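6-phosphogluconolactonase (Thermotoga maritima, PDB 1VL1) hydrolyses 6-phosphogluconolactone to 6-phosphogluconate, the second step of the oxidative stage of the pentose phosphate pathway. Local coordinates at residues M145-L157 against R205-F219. Residues are numbered along the deposited sequence; the frame is centred on the assembly and turned at random.
Sequences MGPDGHVASIFDL and RLTEILKDTPLPAYF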
ATOM      1  N   MET A 145      -2.163  -7.496   3.864  1.00 22.64           N
ATOM      2  CA  MET A 145      -3.128  -7.626   4.950  1.00 22.43           C
ATOM      3  C   MET A 145      -2.491  -8.476   6.008  1.00 23.44           C
ATOM      4  O   MET A 145      -1.857  -9.450   5.703  1.00 23.50           O
ATOM      5  CB  MET A 145      -4.383  -8.337   4.447  1.00 22.80           C
ATOM      6  CG  MET A 145      -5.389  -8.614   5.528  1.00 23.56           C
ATOM      7  SD  MET A 145      -6.812  -9.601   5.015  1.00 23.96           S
ATOM      8  CE  MET A 145      -6.023 -11.177   4.976  1.00 22.92           C
ATOM      9  N   GLY A 146      -2.619  -8.065   7.250  1.00 23.89           N
ATOM     10  CA  GLY A 146      -2.095  -8.792   8.346  1.00 23.26           C
ATOM     11  C   GLY A 146      -2.891 -10.038   8.619  1.00 23.54           C
ATOM     12  O   GLY A 146      -4.028 -10.166   8.169  1.00 23.34           O
ATOM     13  N   PRO A 147      -2.348 -10.939   9.426  1.00 24.14           N
ATOM     14  CA  PRO A 147      -3.067 -12.146   9.839  1.00 24.25           C
ATOM     15  C   PRO A 147      -4.260 -11.883  10.777  1.00 23.75           C
ATOM     16  O   PRO A 147      -5.047 -12.801  11.086  1.00 23.87           O
ATOM     17  CB  PRO A 147      -1.987 -12.987  10.516  1.00 26.23           C
ATOM     18  CG  PRO A 147      -1.000 -12.017  10.972  1.00 25.20           C
ATOM     19  CD  PRO A 147      -1.016 -10.819  10.064  1.00 25.28           C
ATOM     20  N   ASP A 148      -4.403 -10.623  11.193  1.00 24.19           N
ATOM     21  CA  ASP A 148      -5.592 -10.123  11.897  1.00 24.19           C
ATOM     22  C   ASP A 148      -6.617  -9.401  11.006  1.00 23.85           C
ATOM     23  O   ASP A 148      -7.677  -8.974  11.492  1.00 22.80           O
ATOM     24  CB  ASP A 148      -5.179  -9.204  13.044  1.00 24.98           C
ATOM     25  CG  ASP A 148      -4.307  -8.046  12.595  1.00 26.62           C
ATOM     26  OD1 ASP A 148      -4.009  -7.878  11.382  1.00 24.62           O
ATOM     27  OD2 ASP A 148      -3.815  -7.250  13.441  1.00 30.25           O
ATOM     28  N   GLY A 149      -6.355  -9.293   9.697  1.00 22.51           N
ATOM     29  CA  GLY A 149      -7.252  -8.613   8.844  1.00 22.00           C
ATOM     30  C   GLY A 149      -6.970  -7.130   8.672  1.00 21.72           C
ATOM     31  O   GLY A 149      -7.677  -6.466   7.929  1.00 23.34           O
ATOM     32  N   HIS A 150      -5.895  -6.613   9.302  1.00 21.06           N
ATOM     33  CA  HIS A 150      -5.599  -5.211   9.211  1.00 21.06           C
ATOM     34  C   HIS A 150      -5.028  -4.844   7.817  1.00 21.89           C
ATOM     35  O   HIS A 150      -4.513  -5.702   7.087  1.00 24.46           O
ATOM     36  CB  HIS A 150      -4.683  -4.764  10.382  1.00 20.99           C
ATOM     37  CG  HIS A 150      -3.221  -4.853  10.097  1.00 23.60           C
ATOM     38  ND1 HIS A 150      -2.451  -5.933  10.473  1.00 25.00           N
ATOM     39  CD2 HIS A 150      -2.376  -3.973   9.503  1.00 24.42           C
ATOM     40  CE1 HIS A 150      -1.193  -5.722  10.102  1.00 24.22           C
ATOM     41  NE2 HIS A 150      -1.115  -4.534   9.527  1.00 24.08           N
ATOM     42  N   VAL A 151      -5.203  -3.599   7.413  1.00 21.86           N
ATOM     43  CA  VAL A 151      -4.693  -3.091   6.147  1.00 22.38           C
ATOM     44  C   VAL A 151      -4.021  -1.749   6.380  1.00 22.97           C
ATOM     45  O   VAL A 151      -4.417  -1.004   7.271  1.00 22.30           O
ATOM     46  CB  VAL A 151      -5.865  -2.973   5.178  1.00 22.41           C
ATOM     47  CG1 VAL A 151      -6.919  -1.984   5.691  1.00 23.39           C
ATOM     48  CG2 VAL A 151      -5.396  -2.649   3.773  1.00 22.93           C
ATOM     49  N   ALA A 152      -2.932  -1.466   5.666  1.00 23.51           N
ATOM     50  CA  ALA A 152      -2.169  -0.271   5.914  1.00 22.05           C
ATOM     51  C   ALA A 152      -1.765  -0.318   7.404  1.00 22.51           C
ATOM     52  O   ALA A 152      -1.306  -1.372   7.844  1.00 23.14           O
ATOM     53  CB  ALA A 152      -2.919   1.016   5.482  1.00 23.79           C
ATOM     54  N   SER A 153      -1.979   0.744   8.160  1.00 21.72           N
ATOM     55  CA  SER A 153      -1.895   0.674   9.636  1.00 21.29           C
ATOM     56  C   SER A 153      -3.276   0.967  10.246  1.00 22.62           C
ATOM     57  O   SER A 153      -3.399   1.605  11.315  1.00 22.15           O
ATOM     58  CB  SER A 153      -0.811   1.577  10.208  1.00 22.64           C
ATOM     59  OG  SER A 153       0.508   1.016  10.163  1.00 22.98           O
ATOM     60  N   ILE A 154      -4.310   0.522   9.539  1.00 21.94           N
ATOM     61  CA  ILE A 154      -5.671   0.561  10.066  1.00 21.71           C
ATOM     62  C   ILE A 154      -5.962  -0.775  10.801  1.00 21.82           C
ATOM     63  O   ILE A 154      -6.154  -1.825  10.156  1.00 22.02           O
ATOM     64  CB  ILE A 154      -6.689   0.773   8.969  1.00 20.35           C
ATOM     65  CG1 ILE A 154      -6.386   2.028   8.138  1.00 22.41           C
ATOM     66  CG2 ILE A 154      -8.074   0.773   9.593  1.00 21.39           C
ATOM     67  CD1 ILE A 154      -7.057   2.102   6.817  1.00 21.56           C
ATOM     68  N   PHE A 155      -5.976  -0.715  12.121  1.00 21.91           N
ATOM     69  CA  PHE A 155      -6.198  -1.861  12.995  1.00 21.68           C
ATOM     70  C   PHE A 155      -7.606  -1.843  13.570  1.00 22.74           C
ATOM     71  O   PHE A 155      -8.131  -2.891  13.932  1.00 24.31           O
ATOM     72  CB  PHE A 155      -5.186  -1.876  14.147  1.00 22.45           C
ATOM     73  CG  PHE A 155      -3.773  -2.219  13.696  1.00 21.38           C
ATOM     74  CD1 PHE A 155      -3.345  -3.507  13.611  1.00 21.09           C
ATOM     75  CD2 PHE A 155      -2.921  -1.240  13.293  1.00 22.82           C
ATOM     76  CE1 PHE A 155      -2.074  -3.800  13.157  1.00 20.76           C
ATOM     77  CE2 PHE A 155      -1.669  -1.532  12.803  1.00 23.74           C
ATOM     78  CZ  PHE A 155      -1.250  -2.791  12.727  1.00 21.54           C
ATOM     79  N   ASP A 156      -8.190  -0.654  13.641  1.00 24.40           N
ATOM     80  CA  ASP A 156      -9.498  -0.348  14.222  1.00 24.68           C
ATOM     81  C   ASP A 156     -10.371   0.378  13.189  1.00 22.55           C
ATOM     82  O   ASP A 156      -9.894   1.213  12.431  1.00 23.85           O
ATOM     83  CB  ASP A 156      -9.340   0.539  15.472  1.00 25.97           C
ATOM     84  CG  ASP A 156      -8.784  -0.226  16.617  1.00 29.32           C
ATOM     85  OD1 ASP A 156      -9.497  -1.115  17.105  1.00 35.49           O
ATOM     86  OD2 ASP A 156      -7.640  -0.073  17.041  1.00 35.29           O
ATOM     87  N   LEU A 157     -11.672   0.123  13.201  1.00 21.92           N
ATOM     88  CA  LEU A 157     -12.520   0.794  12.227  1.00 21.89           C
ATOM     89  C   LEU A 157     -12.576   2.314  12.412  1.00 21.27           C
ATOM     90  O   LEU A 157     -12.627   3.048  11.420  1.00 22.68           O
ATOM     91  CB  LEU A 157     -13.936   0.174  12.182  1.00 21.59           C
ATOM     92  CG  LEU A 157     -13.951  -1.345  11.934  1.00 20.71           C
ATOM     93  CD1 LEU A 157     -15.382  -1.771  11.796  1.00 20.38           C
ATOM     94  CD2 LEU A 157     -13.159  -1.727  10.719  1.00 21.50           C
ATOM     95  N   ARG A 205      -8.598 -15.311   6.983  1.00 20.85           N
ATOM     96  CA  ARG A 205      -9.141 -13.952   7.089  1.00 21.40           C
ATOM     97  C   ARG A 205      -9.896 -13.551   5.815  1.00 20.47           C
ATOM     98  O   ARG A 205     -10.965 -12.945   5.888  1.00 21.36           O
ATOM     99  CB  ARG A 205      -8.064 -12.913   7.345  1.00 21.44           C
ATOM    100  CG  ARG A 205      -7.324 -13.064   8.648  1.00 21.85           C
ATOM    101  CD  ARG A 205      -8.143 -12.834   9.917  1.00 26.31           C
ATOM    102  NE  ARG A 205      -8.836 -14.022  10.336  1.00 26.05           N
ATOM    103  CZ  ARG A 205      -8.251 -15.085  10.892  1.00 28.23           C
ATOM    104  NH1 ARG A 205      -6.937 -15.119  11.109  1.00 29.15           N
ATOM    105  NH2 ARG A 205      -8.977 -16.131  11.240  1.00 29.08           N
ATOM    106  N   LEU A 206      -9.336 -13.889   4.645  1.00 21.31           N
ATOM    107  CA  LEU A 206     -10.055 -13.631   3.403  1.00 21.20           C
ATOM    108  C   LEU A 206     -11.388 -14.349   3.351  1.00 21.53           C
ATOM    109  O   LEU A 206     -12.401 -13.782   2.913  1.00 20.94           O
ATOM    110  CB  LEU A 206      -9.212 -13.955   2.181  1.00 21.23           C
ATOM    111  CG  LEU A 206      -9.976 -13.779   0.847  1.00 20.05           C
ATOM    112  CD1 LEU A 206     -10.374 -12.332   0.625  1.00 21.35           C
ATOM    113  CD2 LEU A 206      -9.034 -14.226  -0.236  1.00 22.51           C
ATOM    114  N   THR A 207     -11.462 -15.596   3.829  1.00 20.28           N
ATOM    115  CA  THR A 207     -12.787 -16.256   3.846  1.00 19.79           C
ATOM    116  C   THR A 207     -13.801 -15.539   4.742  1.00 19.79           C
ATOM    117  O   THR A 207     -14.959 -15.500   4.429  1.00 19.94           O
ATOM    118  CB  THR A 207     -12.727 -17.718   4.213  1.00 20.74           C
ATOM    119  OG1 THR A 207     -12.225 -17.908   5.532  1.00 21.94           O
ATOM    120  CG2 THR A 207     -11.800 -18.500   3.223  1.00 19.71           C
ATOM    121  N   GLU A 208     -13.319 -14.985   5.855  1.00 19.71           N
ATOM    122  CA  GLU A 208     -14.164 -14.186   6.725  1.00 20.85           C
ATOM    123  C   GLU A 208     -14.670 -12.932   6.002  1.00 20.18           C
ATOM    124  O   GLU A 208     -15.852 -12.589   6.106  1.00 21.13           O
ATOM    125  CB  GLU A 208     -13.391 -13.850   8.012  1.00 20.50           C
ATOM    126  CG  GLU A 208     -13.051 -15.093   8.842  1.00 21.94           C
ATOM    127  CD  GLU A 208     -12.077 -14.851  10.000  1.00 22.87           C
ATOM    128  OE1 GLU A 208     -11.576 -13.734  10.180  1.00 25.10           O
ATOM    129  OE2 GLU A 208     -11.800 -15.838  10.705  1.00 26.60           O
ATOM    130  N   ILE A 209     -13.800 -12.289   5.230  1.00 21.69           N
ATOM    131  CA  ILE A 209     -14.155 -11.125   4.395  1.00 21.76           C
ATOM    132  C   ILE A 209     -15.233 -11.490   3.361  1.00 22.68           C
ATOM    133  O   ILE A 209     -16.199 -10.744   3.154  1.00 22.84           O
ATOM    134  CB  ILE A 209     -12.883 -10.534   3.745  1.00 23.24           C
ATOM    135  CG1 ILE A 209     -12.124  -9.755   4.824  1.00 23.51           C
ATOM    136  CG2 ILE A 209     -13.213  -9.605   2.639  1.00 22.69           C
ATOM    137  CD1 ILE A 209     -10.681  -9.513   4.533  1.00 24.15           C
ATOM    138  N   LEU A 210     -15.096 -12.666   2.759  1.00 22.70           N
ATOM    139  CA  LEU A 210     -16.133 -13.160   1.834  1.00 22.32           C
ATOM    140  C   LEU A 210     -17.484 -13.403   2.498  1.00 22.04           C
ATOM    141  O   LEU A 210     -18.528 -13.459   1.828  1.00 21.80           O
ATOM    142  CB  LEU A 210     -15.668 -14.449   1.107  1.00 22.86           C
ATOM    143  CG  LEU A 210     -14.422 -14.314   0.222  1.00 27.06           C
ATOM    144  CD1 LEU A 210     -14.057 -15.589  -0.472  1.00 29.55           C
ATOM    145  CD2 LEU A 210     -14.592 -13.184  -0.784  1.00 31.15           C
ATOM    146  N   LYS A 211     -17.487 -13.607   3.815  1.00 21.63           N
ATOM    147  CA  LYS A 211     -18.714 -13.767   4.545  1.00 21.80           C
ATOM    148  C   LYS A 211     -19.093 -12.488   5.302  1.00 22.13           C
ATOM    149  O   LYS A 211     -19.797 -12.554   6.284  1.00 25.11           O
ATOM    150  CB  LYS A 211     -18.534 -14.943   5.479  1.00 21.22           C
ATOM    151  CG  LYS A 211     -18.291 -16.237   4.724  1.00 23.27           C
ATOM    152  CD  LYS A 211     -18.276 -17.402   5.657  1.00 26.19           C
ATOM    153  CE  LYS A 211     -16.999 -17.536   6.386  1.00 27.72           C
ATOM    154  NZ  LYS A 211     -16.823 -18.960   6.804  1.00 30.15           N
ATOM    155  N   ASP A 212     -18.589 -11.358   4.829  1.00 22.83           N
ATOM    156  CA  ASP A 212     -18.935  -9.996   5.299  1.00 22.82           C
ATOM    157  C   ASP A 212     -18.515  -9.708   6.737  1.00 23.32           C
ATOM    158  O   ASP A 212     -19.150  -8.904   7.407  1.00 22.65           O
ATOM    159  CB  ASP A 212     -20.444  -9.711   5.089  1.00 23.98           C
ATOM    160  CG  ASP A 212     -20.860  -9.866   3.639  1.00 25.03           C
ATOM    161  OD1 ASP A 212     -20.217  -9.230   2.795  1.00 26.13           O
ATOM    162  OD2 ASP A 212     -21.756 -10.620   3.226  1.00 28.09           O
ATOM    163  N   THR A 213     -17.431 -10.328   7.195  1.00 20.70           N
ATOM    164  CA  THR A 213     -16.845  -9.980   8.478  1.00 21.95           C
ATOM    165  C   THR A 213     -16.126  -8.646   8.310  1.00 21.66           C
ATOM    166  O   THR A 213     -15.296  -8.507   7.405  1.00 20.32           O
ATOM    167  CB  THR A 213     -15.861 -11.079   8.915  1.00 21.43           C
ATOM    168  OG1 THR A 213     -16.528 -12.332   8.994  1.00 24.80           O
ATOM    169  CG2 THR A 213     -15.292 -10.801  10.302  1.00 22.66           C
ATOM    170  N   PRO A 214     -16.431  -7.654   9.164  1.00 21.71           N
ATOM    171  CA  PRO A 214     -15.939  -6.291   8.999  1.00 21.26           C
ATOM    172  C   PRO A 214     -14.488  -6.085   9.488  1.00 22.17           C
ATOM    173  O   PRO A 214     -14.190  -5.151  10.227  1.00 21.42           O
ATOM    174  CB  PRO A 214     -16.974  -5.457   9.817  1.00 21.00           C
ATOM    175  CG  PRO A 214     -17.360  -6.356  10.880  1.00 21.77           C
ATOM    176  CD  PRO A 214     -17.410  -7.760  10.258  1.00 21.55           C
ATOM    177  N   LEU A 215     -13.579  -6.942   9.067  1.00 20.97           N
ATOM    178  CA  LEU A 215     -12.147  -6.705   9.285  1.00 21.19           C
ATOM    179  C   LEU A 215     -11.775  -5.461   8.499  1.00 21.14           C
ATOM    180  O   LEU A 215     -12.455  -5.139   7.515  1.00 21.14           O
ATOM    181  CB  LEU A 215     -11.322  -7.883   8.740  1.00 21.83           C
ATOM    182  CG  LEU A 215     -11.647  -9.248   9.276  1.00 22.08           C
ATOM    183  CD1 LEU A 215     -10.815 -10.344   8.591  1.00 23.23           C
ATOM    184  CD2 LEU A 215     -11.491  -9.315  10.734  1.00 23.15           C
ATOM    185  N   PRO A 216     -10.726  -4.740   8.912  1.00 21.29           N
ATOM    186  CA  PRO A 216     -10.362  -3.512   8.172  1.00 20.57           C
ATOM    187  C   PRO A 216     -10.285  -3.695   6.638  1.00 21.45           C
ATOM    188  O   PRO A 216     -10.753  -2.832   5.895  1.00 22.20           O
ATOM    189  CB  PRO A 216      -9.024  -3.114   8.781  1.00 21.77           C
ATOM    190  CG  PRO A 216      -9.237  -3.524  10.242  1.00 21.71           C
ATOM    191  CD  PRO A 216      -9.878  -4.895  10.127  1.00 21.21           C
ATOM    192  N   ALA A 217      -9.626  -4.765   6.201  1.00 20.68           N
ATOM    193  CA  ALA A 217      -9.460  -5.001   4.781  1.00 21.48           C
ATOM    194  C   ALA A 217     -10.755  -5.110   4.031  1.00 21.15           C
ATOM    195  O   ALA A 217     -10.789  -4.920   2.790  1.00 23.74           O
ATOM    196  CB  ALA A 217      -8.611  -6.186   4.533  1.00 22.82           C
ATOM    197  N   TYR A 218     -11.814  -5.527   4.712  1.00 21.25           N
ATOM    198  CA  TYR A 218     -13.162  -5.621   4.094  1.00 21.60           C
ATOM    199  C   TYR A 218     -13.597  -4.301   3.495  1.00 22.92           C
ATOM    200  O   TYR A 218     -14.302  -4.301   2.508  1.00 22.12           O
ATOM    201  CB  TYR A 218     -14.216  -6.019   5.134  1.00 22.65           C
ATOM    202  CG  TYR A 218     -15.620  -6.094   4.631  1.00 21.62           C
ATOM    203  CD1 TYR A 218     -16.051  -7.160   3.853  1.00 23.66           C
ATOM    204  CD2 TYR A 218     -16.538  -5.082   4.946  1.00 23.30           C
ATOM    205  CE1 TYR A 218     -17.366  -7.221   3.406  1.00 24.02           C
ATOM    206  CE2 TYR A 218     -17.839  -5.157   4.560  1.00 24.88           C
ATOM    207  CZ  TYR A 218     -18.239  -6.208   3.744  1.00 24.86           C
ATOM    208  OH  TYR A 218     -19.552  -6.310   3.327  1.00 26.31           O
ATOM    209  N   PHE A 219     -13.138  -3.183   4.057  1.00 22.11           N
ATOM    210  CA  PHE A 219     -13.664  -1.857   3.628  1.00 22.36           C
ATOM    211  C   PHE A 219     -12.878  -1.160   2.564  1.00 23.70           C
ATOM    212  O   PHE A 219     -13.284  -0.071   2.131  1.00 23.37           O
ATOM    213  CB  PHE A 219     -13.839  -0.938   4.842  1.00 22.99           C
ATOM    214  CG  PHE A 219     -14.812  -1.468   5.850  1.00 22.70           C
ATOM    215  CD1 PHE A 219     -16.188  -1.328   5.671  1.00 24.22           C
ATOM    216  CD2 PHE A 219     -14.357  -2.157   6.942  1.00 23.42           C
ATOM    217  CE1 PHE A 219     -17.077  -1.860   6.559  1.00 24.28           C
ATOM    218  CE2 PHE A 219     -15.276  -2.707   7.857  1.00 22.62           C
ATOM    219  CZ  PHE A 219     -16.624  -2.531   7.674  1.00 23.71           C
TER
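Arg-205, on helix 200-210, reaches across to the type I turn Gly-146 to Gly-149, in the loop that follows strand 140-143 in the Rossmann-like sheet of this enzyme, a member of the glucosamine/galactosamine-6-phosphate isomerase family. Its NH1 donates to Pro-147 O at 3.0 Å, nearly in the guanidinium plane and almost in line with the carbonyl. Bends at chi2 (-66°) and chi3 (85°) fold the chain back, laying CG and CD against the same oxygen.

Further along the loop, Ala-217 N donates a hydrogen bond to Gly-149 O (3.1 Å) and joins the loop to the 3-10 segment 216-219. Gly-149 must be a glycine: at phi 91° a CB would jam against the preceding carbonyl and strike Leu-215 CD1. Pro-216, compact and with no N-H to satisfy, wedges in beside it, CB 3.4 Å from Ile-154 O; CB also meets Val-151 CG1 and Ile-154 CG2. The unbranched Met-145 rests SD against both Ile-209 CD1 and Ala-217 CB, each 3.9 Å away, and the same side chain also touches Trp-228 and Ile-197 on strands 225-231 and 192-198, while Leu-157 CD2 meets Phe-219 CE2 at 3.7 Å.

In the second shell, Glu-208 holds the guanidinium side-on through NE and NH2, and Glu-201 forms a salt bridge with NH1. A leucine at Arg-205 would probably leave Pro-147 O without this donor and the Glu-208 carboxylate without its mate. On the loop side, an Asx turn at Asp-148 orders the chain before His-150, whose NE2 binds a citrate, probably from the crystallisation liquor. Asp-148 OD1 accepts both His-150 N and, through its syn lone pair, His-150 ND1 at 2.7 Å, while Phe-155 CE1 lies over the centre of the imidazole face.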